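Local coordinates for alpha-L-rhamnosidase (Streptomyces avermitilis, PDB 3W5M), which cleaves terminal non-reducing alpha-L-rhamnose from citrus flavonoids and gum arabic, and binds L-rhamnose through a calcium-dependent carbohydrate-binding module, at residues W140-E145 with V224-A229; E147-A152 with A289-R294; R157-T162 with A234-V239; A178-A183 with E197-G202; V429-D432 with G436-Y439. One frame throughout, in Å; residues are numbered along the deposited sequence.

Interaction 1 of 5, residues W140-E145 with V224-A229; sequences WIWFPE and VSASNA. With CA (calcium ion), chain B.
Trp142 packs the benzo end of its indole against Ala226 and Asn228 at the end of a strand in the beta-sandwich of the carbohydrate-binding module CBM67. The contact is small and mostly buried. It has no hydrogen bond between the two segments. CZ3 of Trp142 rests 3.7 Å from CB of Ala226, the apolar part of the contact. CH2 of Trp142 lies 3.6 Å from the carbonyl O of Ala226 and 3.9 Å from N of Asn228. One ring atom along, CZ2 of Trp142 lies 4.1 Å from CB of Asn228. The indole and the amide of Asn228 stand almost at right angles, their planes 83° apart.

Both side chains place CG anti to the backbone N. In Trp142 this turn (chi1 -163°) swings the six-membered ring toward the strand end. The five-membered ring is held from its own segment. NE1 of Trp142 donates to OE2 of Glu145 at 2.9 Å in a bent bond. The oxygen uses its anti lone pair and lies 23° out of the indole plane. Arg157 also makes a salt bridge to that oxygen, so two donors grip it.

Asn228 carries the contact on to the metal. Its ND2 donates to the backbone carbonyls of Pro153 and Gly232, which fixes the amide rotation. That leaves OD1 of Asn228 facing the calcium ion, bound at 2.3 Å.

Interaction 2 of 5, residues E147-A152 with A289-R294; sequences EPANSA and AGPWGR
Next to the calcium and L-rhamnose site of CBM67, two loops meet where Ala149 touches Pro291 and Trp292. One loop follows strand 139-142. The other follows strand 282-286. The contact is partly buried and purely van der Waals, with no hydrogen bond across it.

Ala149 carries one side of the contact. Its CB lies 4.1 Å from CD of Pro291 and equally far from CH2 of Trp292, so the methyl group touches both the proline ring and the outer end of the indole. CA of Ala149 comes nearer to the indole, 3.9 Å from CH2 of Trp292. On the Pro291 side the carbonyl takes part too: O of Ala149 lies 3.5 Å from CD of Pro291. Pro291 and Trp292 also pack on each other, with CD of Pro291 3.8 Å above one face of the indole and offset toward its rim.

Residues 148-150 make a single helix-like turn, in which O of Glu147 accepts from N of Asn150 and N of Ser151, each at 2.9 Å. Gly290 has a positive phi of 69° where segment 289-294 turns into Pro291.

With CG of Trp292 anti to the carbonyl carbon (chi1 -57°), the indole runs back so that CH2 meets Ala149. The ring stacks on Trp140 and meets Trp203 edge-to-face. Its NE1 donates to OD2 of Asp179. Asp179 and Trp203 both contact bound L-rhamnose. Trp292 thus backs them from the second shell, in the calcium-dependent L-rhamnose site of CBM67.

Interaction 3 of 5, residues R157-T162 with A234-V239; sequences RWFRRT and AGWICV
NE1 of Trp236 sits over the centre of the Phe159 ring, 3.1 Å above its plane. All six ring carbons of Phe159 surround the nitrogen at nearly equal range. The nearest is CD1 of Phe159, 3.3 Å from NE1 of Trp236. This is a T-shaped aromatic pair. The indole presents its edge and the phenyl ring its face. The planes are 69° apart, and the centroids of the phenyl ring and the five-membered ring are 4.3 Å apart. The partly positive N-H would probably be attracted by the pi cloud of the phenyl ring.

The rest of the indole edge spreads over the same side chain. CD1 of Trp236 lies 3.8 Å from CE1 of Phe159. Toward the other end, CZ2 of Trp236 lies 3.9 Å from CB of Phe159. The side chains come from facing strands and overlap while running in opposing directions. Trp236 holds CG between its backbone N and carbonyl carbon (chi1 70°), which lays the indole edge across the phenyl ring.

The two backbones are far apart, with the CA atoms of Phe159 and Trp236 separated by 10.2 Å. Each belongs to a different sheet. Phe159 pairs by its backbone with Val224. Trp236 also touches Ile141, Ile176 and Ala178, and meets Trp257 edge-to-face. Trp158 and Arg160 point away from this interior, and Arg160 makes a salt bridge with Asp275. Buried aromatic side chains that meet between two facing antiparallel sheets are typical of the core of a beta-sandwich, here that of CBM67.

Interaction 4 of 5, residues A178-A183 with E197-G202; sequences ADNVYA and EADNEG. With CA (calcium ion), chain B.
At the calcium site of CBM67, Asn180 reaches from the metal to Asp199 in a neighbouring loop. OD1 of Asn180 binds the calcium ion at 2.6 Å and also accepts from the backbone N of Ala229. ND2 of the same amide turns the other way and gives a weak hydrogen bond to OD2 of Asp199, 3.2 Å long with an angle of 132°. The amide and the carboxylate planes are 53° apart. Asp199 is thus a second-shell partner of a metal ligand.

Asp179 binds through OD1 at 2.4 Å from the calcium ion. The peptide bond between Asp179 and Asn180 is cis, which probably helps two successive side chains reach one ion. Asn228, Pro233 O and three waters complete the site. Asn180 and Val181 both face Ser227, a classic beta bulge in the five-stranded sheet of the sandwich.

Asp199 also shapes its own loop. Its OD1 accepts from N of Gly202 at 2.7 Å (156°), an Asx motif. CB of Asp199 packs on CG1 of Val181 at 4.0 Å. Further along, a water bridges the segments: it accepts from N of Ala178 at 3.2 Å and donates to O of Gly202 at 2.9 Å.

Interaction 5 of 5, residues V429-D432 with G436-Y439; sequences VSAD and GETY
Ser430 and Thr438 pair across a beta hairpin, with their CB atoms 4.0 Å apart on one face of the sheet. The strands run antiparallel at 163°. N of Thr438 donates to O of Ser430 at 2.9 Å. N of Asp432 donates to O of Gly436 at the same length.

The tight part lies around Ala431 and Glu437. They form a non-hydrogen-bonded pair with CA atoms only 4.2 Å apart. CA of Glu437 makes a C-H...O contact with O of Ser430 at 3.3 Å. CG of Glu437, anti to its backbone N (chi1 -173°), lies beside CB of Ala431. This face is buried. The carboxylate of Glu437 is held by Tyr561 OH and by the backbone N atoms of Arg564 and Phe565.

The other end is looser. Val429 and Ser430 both face Thr438, a classic beta bulge. Both bonds there are weak: N of Val429 to O of Thr438 at 3.0 Å is bent, and N of Ser430 to the same oxygen is long. Val429 is exposed. On the Ser430 face, a water joins OG of Ser430 to O of Gly436.

Within this chain strand 428-432 is outermost in a ten-stranded sheet. Ala431 bonds by its backbone to Ser300, and strand 436-440 runs parallel to strand 548-552 on its other side.

Interactions 1 to 4 belong to CBM67 and touch one another, whereas interaction 5 lies apart, its nearest atoms about 15 Å from interaction 4. Interactions 1 and 3 are buried. Both reach the five-stranded sheet through adjacent strands 218-227 and 156-165, and both rest on a tryptophan, which meets a methyl group in interaction 1 and a phenyl face in interaction 3. Interactions 2 and 4 are partly buried loop contacts nearer the surface. Interaction 2 is apolar; interaction 4 is polar, with bridging waters. The calcium ion and three waters are shared by interactions 1 and 4. Trp292 links interaction 2 to Asp179 of interaction 4. Interaction 5 relies on backbone hydrogen bonds within a hairpin.

Interaction 1 of 5, residues W140-E145 with V224-A229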
# COMPACT_ATOMS: atom_id res chain seq x y z
N TRP A 140 -41.29 1.08 -3.29
CA TRP A 140 -41.17 0.20 -2.14
C TRP A 140 -42.55 -0.30 -1.80
O TRP A 140 -43.48 0.51 -1.68
CB TRP A 140 -40.64 0.95 -0.92
CG TRP A 140 -39.23 1.44 -1.08
CD1 TRP A 140 -38.85 2.63 -1.60
CD2 TRP A 140 -38.04 0.78 -0.64
NE1 TRP A 140 -37.47 2.74 -1.57
CE2 TRP A 140 -36.95 1.62 -0.98
CE3 TRP A 140 -37.79 -0.44 -0.01
CZ2 TRP A 140 -35.62 1.29 -0.68
CZ3 TRP A 140 -36.47 -0.79 0.26
CH2 TRP A 140 -35.40 0.08 -0.07
N ILE A 141 -42.71 -1.61 -1.69
CA ILE A 141 -44.02 -2.18 -1.39
C ILE A 141 -44.00 -3.05 -0.14
O ILE A 141 -42.94 -3.53 0.30
CB ILE A 141 -44.64 -2.96 -2.59
CG1 ILE A 141 -43.78 -4.17 -3.00
CG2 ILE A 141 -44.82 -2.05 -3.76
CD1 ILE A 141 -44.54 -5.13 -3.89
N TRP A 142 -45.19 -3.22 0.45
CA TRP A 142 -45.37 -4.13 1.57
C TRP A 142 -46.78 -4.66 1.54
O TRP A 142 -47.55 -4.32 0.65
CB TRP A 142 -45.09 -3.37 2.90
CG TRP A 142 -44.85 -4.25 4.05
CD1 TRP A 142 -45.65 -4.37 5.17
CD2 TRP A 142 -43.73 -5.12 4.26
NE1 TRP A 142 -45.09 -5.27 6.04
CE2 TRP A 142 -43.92 -5.75 5.52
CE3 TRP A 142 -42.60 -5.45 3.50
CZ2 TRP A 142 -43.02 -6.71 6.03
CZ3 TRP A 142 -41.69 -6.40 4.02
CH2 TRP A 142 -41.92 -7.01 5.28
N PHE A 143 -47.11 -5.51 2.50
CA PHE A 143 -48.50 -5.89 2.72
C PHE A 143 -49.32 -4.65 3.15
O PHE A 143 -48.78 -3.76 3.85
CB PHE A 143 -48.58 -7.01 3.76
CG PHE A 143 -50.00 -7.49 3.99
CD1 PHE A 143 -50.57 -8.43 3.14
CD2 PHE A 143 -50.78 -6.91 4.99
CE1 PHE A 143 -51.88 -8.84 3.33
CE2 PHE A 143 -52.11 -7.30 5.16
CZ PHE A 143 -52.66 -8.27 4.34
N PRO A 144 -50.61 -4.55 2.73
CA PRO A 144 -51.42 -3.39 3.10
C PRO A 144 -51.82 -3.44 4.56
O PRO A 144 -52.95 -3.82 4.88
CB PRO A 144 -52.65 -3.50 2.18
CG PRO A 144 -52.73 -4.96 1.84
CD PRO A 144 -51.29 -5.37 1.70
N GLU A 145 -50.88 -3.08 5.43
CA GLU A 145 -51.15 -2.94 6.87
C GLU A 145 -50.56 -1.58 7.30
O GLU A 145 -49.37 -1.33 7.14
CB GLU A 145 -50.54 -4.10 7.67
CG GLU A 145 -49.09 -4.40 7.34
CD GLU A 145 -48.58 -5.72 7.92
OE1 GLU A 145 -49.28 -6.37 8.72
OE2 GLU A 145 -47.45 -6.12 7.56
N VAL A 224 -41.92 -13.43 -3.90
CA VAL A 224 -40.94 -12.84 -3.00
C VAL A 224 -41.48 -13.04 -1.61
O VAL A 224 -42.66 -12.79 -1.39
CB VAL A 224 -40.79 -11.31 -3.28
CG1 VAL A 224 -40.01 -10.60 -2.20
CG2 VAL A 224 -40.08 -11.10 -4.60
N SER A 225 -40.66 -13.54 -0.70
CA SER A 225 -40.91 -13.37 0.75
C SER A 225 -40.02 -12.23 1.24
O SER A 225 -38.93 -12.04 0.72
CB SER A 225 -40.64 -14.67 1.53
OG SER A 225 -39.27 -15.04 1.45
N ALA A 226 -40.50 -11.44 2.19
CA ALA A 226 -39.71 -10.38 2.76
C ALA A 226 -40.04 -10.31 4.23
O ALA A 226 -41.20 -10.52 4.62
CB ALA A 226 -40.02 -9.05 2.08
N SER A 227 -39.03 -10.01 5.05
CA SER A 227 -39.22 -9.99 6.50
C SER A 227 -38.75 -8.67 7.09
O SER A 227 -37.72 -8.12 6.68
CB SER A 227 -38.49 -11.16 7.17
OG SER A 227 -38.99 -12.38 6.65
N ASN A 228 -39.51 -8.17 8.06
CA ASN A 228 -39.11 -6.97 8.79
C ASN A 228 -38.53 -7.45 10.11
O ASN A 228 -39.16 -8.26 10.80
CB ASN A 228 -40.33 -6.08 9.01
CG ASN A 228 -40.00 -4.75 9.69
OD1 ASN A 228 -38.86 -4.28 9.68
ND2 ASN A 228 -41.02 -4.13 10.27
N ALA A 229 -37.34 -6.97 10.46
CA ALA A 229 -36.55 -7.51 11.59
C ALA A 229 -37.03 -7.05 12.97
O ALA A 229 -36.82 -7.72 13.99
CB ALA A 229 -35.09 -7.18 11.41
CA CA B . -37.18 -2.72 9.28
O HOH W 1 -37.83 -2.00 11.49
O HOH W 2 -34.97 -2.28 10.55
O HOH W 3 -36.15 -0.30 9.22

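Interaction 2 of 5, residues E147-A152 with A289-R294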
# COMPACT_ATOMS: atom_id res chain seq x y z
N GLU A 147 -49.08 1.99 7.74
CA GLU A 147 -48.20 2.89 7.02
C GLU A 147 -46.79 2.29 7.10
O GLU A 147 -46.00 2.64 7.99
CB GLU A 147 -48.27 4.26 7.69
CG GLU A 147 -47.66 5.40 6.91
CD GLU A 147 -48.61 5.95 5.86
OE1 GLU A 147 -49.03 5.18 4.97
OE2 GLU A 147 -48.91 7.18 5.91
N PRO A 148 -46.48 1.34 6.22
CA PRO A 148 -45.26 0.55 6.41
C PRO A 148 -43.95 1.34 6.37
O PRO A 148 -42.97 0.93 7.03
CB PRO A 148 -45.33 -0.50 5.28
CG PRO A 148 -46.78 -0.53 4.88
CD PRO A 148 -47.24 0.89 5.03
N ALA A 149 -43.91 2.45 5.64
CA ALA A 149 -42.72 3.28 5.58
C ALA A 149 -42.43 3.90 6.96
O ALA A 149 -41.28 4.17 7.29
CB ALA A 149 -42.88 4.36 4.51
N ASN A 150 -43.47 4.05 7.77
CA ASN A 150 -43.33 4.53 9.14
C ASN A 150 -43.13 3.37 10.12
O ASN A 150 -42.16 3.35 10.88
CB ASN A 150 -44.55 5.40 9.52
CG ASN A 150 -44.43 6.00 10.92
OD1 ASN A 150 -45.13 5.59 11.84
ND2 ASN A 150 -43.52 6.96 11.08
N SER A 151 -44.04 2.40 10.10
CA SER A 151 -43.99 1.29 11.05
C SER A 151 -44.77 0.08 10.53
O SER A 151 -45.89 0.21 10.08
CB SER A 151 -44.57 1.73 12.41
OG SER A 151 -44.25 0.77 13.39
N ALA A 152 -44.16 -1.09 10.61
CA ALA A 152 -44.82 -2.35 10.30
C ALA A 152 -44.39 -3.35 11.36
O ALA A 152 -43.33 -3.14 11.99
CB ALA A 152 -44.42 -2.82 8.90
N ALA A 289 -38.56 8.35 -1.91
CA ALA A 289 -39.37 8.71 -0.75
C ALA A 289 -39.17 7.76 0.43
O ALA A 289 -38.31 6.88 0.41
CB ALA A 289 -40.84 8.78 -1.14
N GLY A 290 -39.97 7.94 1.48
CA GLY A 290 -39.85 7.10 2.69
C GLY A 290 -38.56 7.40 3.44
O GLY A 290 -37.89 8.39 3.14
N PRO A 291 -38.20 6.56 4.41
CA PRO A 291 -36.93 6.80 5.12
C PRO A 291 -35.69 6.34 4.37
O PRO A 291 -34.57 6.53 4.87
CB PRO A 291 -37.08 5.97 6.39
CG PRO A 291 -38.06 4.90 6.04
CD PRO A 291 -38.94 5.41 4.96
N TRP A 292 -35.88 5.72 3.19
CA TRP A 292 -34.79 4.97 2.58
C TRP A 292 -33.93 5.78 1.60
O TRP A 292 -32.80 5.37 1.30
CB TRP A 292 -35.34 3.71 1.90
CG TRP A 292 -36.10 2.82 2.84
CD1 TRP A 292 -35.58 2.08 3.86
CD2 TRP A 292 -37.51 2.56 2.82
NE1 TRP A 292 -36.59 1.38 4.50
CE2 TRP A 292 -37.77 1.63 3.87
CE3 TRP A 292 -38.57 2.99 2.00
CZ2 TRP A 292 -39.06 1.15 4.14
CZ3 TRP A 292 -39.86 2.50 2.27
CH2 TRP A 292 -40.08 1.59 3.33
N GLY A 293 -34.47 6.91 1.11
CA GLY A 293 -33.76 7.81 0.19
C GLY A 293 -33.43 7.21 -1.17
O GLY A 293 -34.07 6.24 -1.61
N ARG A 294 -32.42 7.77 -1.82
CA ARG A 294 -32.15 7.48 -3.23
C ARG A 294 -31.22 6.28 -3.40
O ARG A 294 -30.16 6.37 -4.04
CB ARG A 294 -31.60 8.73 -3.93
CG ARG A 294 -32.56 9.92 -3.88
CD ARG A 294 -32.04 11.11 -4.69
NE ARG A 294 -31.92 10.81 -6.12
CZ ARG A 294 -32.85 11.06 -7.05
NH1 ARG A 294 -34.00 11.64 -6.73
NH2 ARG A 294 -32.63 10.74 -8.32

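Interaction 3 of 5, residues R157-T162 with A234-V239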
# COMPACT_ATOMS: atom_id res chain seq x y z
N ARG A 157 -43.87 -11.24 5.16
CA ARG A 157 -45.00 -11.09 4.24
C ARG A 157 -44.63 -11.75 2.90
O ARG A 157 -43.44 -11.92 2.61
CB ARG A 157 -45.39 -9.64 4.04
CG ARG A 157 -45.73 -8.95 5.37
CD ARG A 157 -47.04 -9.46 5.92
NE ARG A 157 -47.46 -8.82 7.17
CZ ARG A 157 -47.56 -9.43 8.36
NH1 ARG A 157 -47.25 -10.73 8.50
NH2 ARG A 157 -48.01 -8.74 9.43
N TRP A 158 -45.64 -12.15 2.15
CA TRP A 158 -45.43 -12.92 0.91
C TRP A 158 -46.06 -12.16 -0.26
O TRP A 158 -47.12 -11.51 -0.09
CB TRP A 158 -46.05 -14.32 1.08
CG TRP A 158 -45.35 -15.14 2.14
CD1 TRP A 158 -44.31 -16.01 1.94
CD2 TRP A 158 -45.61 -15.14 3.56
NE1 TRP A 158 -43.92 -16.56 3.14
CE2 TRP A 158 -44.69 -16.03 4.15
CE3 TRP A 158 -46.54 -14.47 4.38
CZ2 TRP A 158 -44.67 -16.29 5.53
CZ3 TRP A 158 -46.50 -14.70 5.75
CH2 TRP A 158 -45.57 -15.60 6.31
N PHE A 159 -45.43 -12.26 -1.43
CA PHE A 159 -45.80 -11.47 -2.60
C PHE A 159 -45.69 -12.31 -3.86
O PHE A 159 -44.72 -13.09 -3.98
CB PHE A 159 -44.86 -10.28 -2.77
CG PHE A 159 -44.82 -9.39 -1.55
CD1 PHE A 159 -44.02 -9.75 -0.47
CD2 PHE A 159 -45.63 -8.25 -1.46
CE1 PHE A 159 -44.00 -8.97 0.69
CE2 PHE A 159 -45.59 -7.46 -0.30
CZ PHE A 159 -44.79 -7.82 0.75
N ARG A 160 -46.64 -12.10 -4.76
CA ARG A 160 -46.65 -12.76 -6.07
C ARG A 160 -47.00 -11.80 -7.18
O ARG A 160 -47.81 -10.87 -6.98
CB ARG A 160 -47.69 -13.89 -6.09
CG ARG A 160 -47.28 -15.16 -5.35
CD ARG A 160 -48.40 -16.22 -5.33
NE ARG A 160 -48.97 -16.49 -6.66
CZ ARG A 160 -48.53 -17.42 -7.49
NH1 ARG A 160 -47.51 -18.19 -7.16
NH2 ARG A 160 -49.14 -17.60 -8.67
N ARG A 161 -46.44 -12.05 -8.36
CA ARG A 161 -46.87 -11.37 -9.57
C ARG A 161 -46.60 -12.24 -10.77
O ARG A 161 -45.54 -12.82 -10.92
CB ARG A 161 -46.20 -10.00 -9.76
CG ARG A 161 -46.84 -9.19 -10.88
CD ARG A 161 -46.28 -7.78 -11.02
NE ARG A 161 -46.71 -7.17 -12.27
CZ ARG A 161 -46.40 -5.94 -12.64
NH1 ARG A 161 -45.67 -5.17 -11.84
NH2 ARG A 161 -46.84 -5.47 -13.80
N THR A 162 -47.62 -12.36 -11.60
CA THR A 162 -47.45 -13.04 -12.89
C THR A 162 -47.43 -11.98 -13.97
O THR A 162 -48.38 -11.20 -14.08
CB THR A 162 -48.58 -14.05 -13.14
OG1 THR A 162 -48.52 -15.06 -12.13
CG2 THR A 162 -48.40 -14.71 -14.53
N ALA A 234 -40.78 -1.02 6.93
CA ALA A 234 -40.59 -2.22 6.13
C ALA A 234 -41.00 -1.90 4.73
O ALA A 234 -41.85 -1.03 4.49
CB ALA A 234 -41.43 -3.39 6.64
N GLY A 235 -40.38 -2.60 3.80
CA GLY A 235 -40.73 -2.47 2.40
C GLY A 235 -39.68 -3.17 1.56
O GLY A 235 -38.54 -3.36 2.00
N TRP A 236 -40.03 -3.49 0.32
CA TRP A 236 -39.02 -4.09 -0.58
C TRP A 236 -39.29 -3.50 -1.96
O TRP A 236 -40.39 -3.01 -2.23
CB TRP A 236 -39.02 -5.64 -0.54
CG TRP A 236 -40.22 -6.27 -1.17
CD1 TRP A 236 -41.43 -6.52 -0.58
CD2 TRP A 236 -40.35 -6.69 -2.54
NE1 TRP A 236 -42.30 -7.08 -1.50
CE2 TRP A 236 -41.66 -7.21 -2.70
CE3 TRP A 236 -39.48 -6.71 -3.63
CZ2 TRP A 236 -42.13 -7.73 -3.91
CZ3 TRP A 236 -39.95 -7.24 -4.85
CH2 TRP A 236 -41.26 -7.73 -4.98
N ILE A 237 -38.26 -3.47 -2.80
CA ILE A 237 -38.38 -2.79 -4.07
C ILE A 237 -37.58 -3.59 -5.12
O ILE A 237 -36.53 -4.17 -4.79
CB ILE A 237 -37.80 -1.36 -3.92
CG1 ILE A 237 -38.02 -0.52 -5.19
CG2 ILE A 237 -36.30 -1.43 -3.51
CD1 ILE A 237 -37.80 0.99 -4.97
N CYS A 238 -38.07 -3.63 -6.36
CA CYS A 238 -37.28 -4.29 -7.40
C CYS A 238 -37.54 -3.68 -8.77
O CYS A 238 -38.55 -2.97 -8.97
CB CYS A 238 -37.52 -5.81 -7.42
SG CYS A 238 -39.11 -6.31 -8.14
N VAL A 239 -36.61 -3.93 -9.70
CA VAL A 239 -36.88 -3.75 -11.13
C VAL A 239 -36.35 -4.98 -11.86
O VAL A 239 -35.23 -5.43 -11.62
CB VAL A 239 -36.22 -2.49 -11.76
CG1 VAL A 239 -36.62 -2.35 -13.23
CG2 VAL A 239 -36.61 -1.22 -11.01

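Interaction 4 of 5, residues A178-A183 with E197-G202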
# COMPACT_ATOMS: atom_id res chain seq x y z
N ALA A 178 -34.41 -4.96 0.19
CA ALA A 178 -35.53 -4.98 1.15
C ALA A 178 -35.09 -4.48 2.49
O ALA A 178 -33.95 -4.72 2.90
CB ALA A 178 -36.12 -6.38 1.29
N ASP A 179 -36.00 -3.80 3.16
CA ASP A 179 -35.92 -3.53 4.59
C ASP A 179 -36.85 -4.57 5.25
O ASP A 179 -38.06 -4.36 5.28
CB ASP A 179 -36.45 -2.11 4.82
CG ASP A 179 -36.34 -1.66 6.28
OD1 ASP A 179 -36.22 -2.54 7.14
OD2 ASP A 179 -36.42 -0.46 6.56
N ASN A 180 -36.34 -5.69 5.80
CA ASN A 180 -34.92 -5.97 6.00
C ASN A 180 -34.31 -7.05 5.14
O ASN A 180 -33.12 -6.96 4.80
CB ASN A 180 -34.67 -6.34 7.47
CG ASN A 180 -34.91 -5.17 8.38
OD1 ASN A 180 -35.99 -5.04 8.98
ND2 ASN A 180 -33.94 -4.26 8.43
N VAL A 181 -35.08 -8.08 4.81
CA VAL A 181 -34.54 -9.19 3.99
C VAL A 181 -35.56 -9.71 2.99
O VAL A 181 -36.77 -9.46 3.14
CB VAL A 181 -34.05 -10.39 4.85
CG1 VAL A 181 -32.85 -10.01 5.71
CG2 VAL A 181 -35.18 -10.98 5.69
N TYR A 182 -35.08 -10.47 2.01
CA TYR A 182 -35.95 -11.00 0.96
C TYR A 182 -35.48 -12.38 0.48
O TYR A 182 -34.33 -12.76 0.70
CB TYR A 182 -36.04 -10.03 -0.22
CG TYR A 182 -34.70 -9.80 -0.90
CD1 TYR A 182 -34.22 -10.70 -1.83
CD2 TYR A 182 -33.91 -8.70 -0.57
CE1 TYR A 182 -32.98 -10.52 -2.44
CE2 TYR A 182 -32.68 -8.50 -1.17
CZ TYR A 182 -32.22 -9.41 -2.11
OH TYR A 182 -30.99 -9.23 -2.70
N ALA A 183 -36.39 -13.13 -0.14
CA ALA A 183 -36.03 -14.32 -0.92
C ALA A 183 -36.91 -14.28 -2.17
O ALA A 183 -38.14 -14.26 -2.07
CB ALA A 183 -36.26 -15.59 -0.13
N GLU A 197 -30.14 -12.98 10.04
CA GLU A 197 -28.96 -13.01 10.90
C GLU A 197 -27.77 -12.20 10.35
O GLU A 197 -27.03 -11.57 11.12
CB GLU A 197 -28.54 -14.45 11.30
CG GLU A 197 -29.03 -15.58 10.39
CD GLU A 197 -28.11 -15.87 9.21
OE1 GLU A 197 -27.09 -15.16 9.02
OE2 GLU A 197 -28.40 -16.82 8.45
N ALA A 198 -27.61 -12.19 9.02
CA ALA A 198 -26.49 -11.50 8.39
C ALA A 198 -26.79 -10.03 8.05
O ALA A 198 -25.89 -9.28 7.66
CB ALA A 198 -26.03 -12.26 7.15
N ASP A 199 -28.05 -9.61 8.21
CA ASP A 199 -28.45 -8.25 7.83
C ASP A 199 -27.86 -7.17 8.73
O ASP A 199 -28.00 -7.21 9.95
CB ASP A 199 -29.98 -8.09 7.77
CG ASP A 199 -30.41 -6.64 7.48
OD1 ASP A 199 -29.86 -6.02 6.54
OD2 ASP A 199 -31.30 -6.10 8.18
N ASN A 200 -27.19 -6.21 8.11
CA ASN A 200 -26.94 -4.94 8.77
C ASN A 200 -27.29 -3.75 7.87
O ASN A 200 -26.43 -3.20 7.19
CB ASN A 200 -25.51 -4.86 9.31
CG ASN A 200 -25.43 -3.97 10.53
OD1 ASN A 200 -25.06 -2.80 10.44
ND2 ASN A 200 -25.85 -4.51 11.68
N GLU A 201 -28.57 -3.36 7.90
CA GLU A 201 -29.13 -2.32 7.04
C GLU A 201 -28.85 -2.60 5.55
O GLU A 201 -28.50 -1.71 4.77
CB GLU A 201 -28.68 -0.91 7.47
CG GLU A 201 -29.28 -0.49 8.81
CD GLU A 201 -28.83 0.88 9.29
OE1 GLU A 201 -28.20 1.64 8.52
OE2 GLU A 201 -29.14 1.21 10.46
N GLY A 202 -29.01 -3.88 5.20
CA GLY A 202 -28.88 -4.34 3.83
C GLY A 202 -29.74 -3.64 2.80
O GLY A 202 -29.42 -3.67 1.61
CA CA B . -37.18 -2.72 9.28
O HOH W 4 -31.29 -5.51 0.36
O HOH W 3 -36.15 -0.30 9.22
O HOH W 5 -32.08 -4.40 5.58
O HOH W 2 -34.97 -2.28 10.55
O HOH W 1 -37.83 -2.00 11.49

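Interaction 5 of 5, residues V429-D432 with G436-Y439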
# COMPACT_ATOMS: atom_id res chain seq x y z
N VAL A 429 -16.45 -7.63 -15.72
CA VAL A 429 -17.81 -7.36 -15.24
C VAL A 429 -17.78 -6.57 -13.95
O VAL A 429 -18.59 -5.65 -13.73
CB VAL A 429 -18.54 -8.72 -15.04
CG1 VAL A 429 -19.93 -8.51 -14.49
CG2 VAL A 429 -18.60 -9.47 -16.37
N SER A 430 -16.84 -6.90 -13.08
CA SER A 430 -16.74 -6.21 -11.81
C SER A 430 -15.27 -6.16 -11.40
O SER A 430 -14.52 -7.11 -11.62
CB SER A 430 -17.56 -6.98 -10.78
OG SER A 430 -17.61 -6.24 -9.59
N ALA A 431 -14.83 -5.04 -10.83
CA ALA A 431 -13.43 -4.95 -10.42
C ALA A 431 -13.36 -4.07 -9.19
O ALA A 431 -13.62 -2.86 -9.28
CB ALA A 431 -12.58 -4.37 -11.52
N ASP A 432 -13.01 -4.66 -8.06
CA ASP A 432 -12.97 -3.90 -6.81
C ASP A 432 -11.74 -4.30 -6.05
O ASP A 432 -11.40 -5.48 -6.00
CB ASP A 432 -14.23 -4.21 -5.98
CG ASP A 432 -14.34 -3.32 -4.73
OD1 ASP A 432 -14.90 -2.19 -4.86
OD2 ASP A 432 -13.88 -3.73 -3.64
N GLY A 436 -12.75 -8.14 -5.18
CA GLY A 436 -12.10 -8.96 -6.22
C GLY A 436 -12.56 -8.57 -7.62
O GLY A 436 -13.26 -7.57 -7.82
N GLU A 437 -12.19 -9.38 -8.60
CA GLU A 437 -12.52 -9.07 -9.97
C GLU A 437 -13.30 -10.25 -10.56
O GLU A 437 -13.00 -11.39 -10.24
CB GLU A 437 -11.21 -8.82 -10.75
CG GLU A 437 -11.41 -8.31 -12.18
CD GLU A 437 -10.10 -8.20 -12.96
OE1 GLU A 437 -9.35 -7.23 -12.72
OE2 GLU A 437 -9.84 -9.05 -13.84
N THR A 438 -14.26 -9.95 -11.42
CA THR A 438 -15.11 -10.95 -12.06
C THR A 438 -14.90 -10.72 -13.54
O THR A 438 -15.06 -9.61 -14.02
CB THR A 438 -16.58 -10.77 -11.62
OG1 THR A 438 -16.66 -10.92 -10.20
CG2 THR A 438 -17.50 -11.81 -12.29
N TYR A 439 -14.53 -11.78 -14.27
CA TYR A 439 -14.13 -11.65 -15.65
C TYR A 439 -14.85 -12.75 -16.42
O TYR A 439 -14.77 -13.91 -16.02
CB TYR A 439 -12.62 -11.90 -15.77
CG TYR A 439 -11.98 -11.67 -17.14
CD1 TYR A 439 -12.11 -12.61 -18.17
CD2 TYR A 439 -11.21 -10.51 -17.40
CE1 TYR A 439 -11.51 -12.42 -19.40
CE2 TYR A 439 -10.59 -10.31 -18.63
CZ TYR A 439 -10.76 -11.28 -19.63
OH TYR A 439 -10.20 -11.10 -20.88
O HOH W 6 -15.99 -7.09 -7.51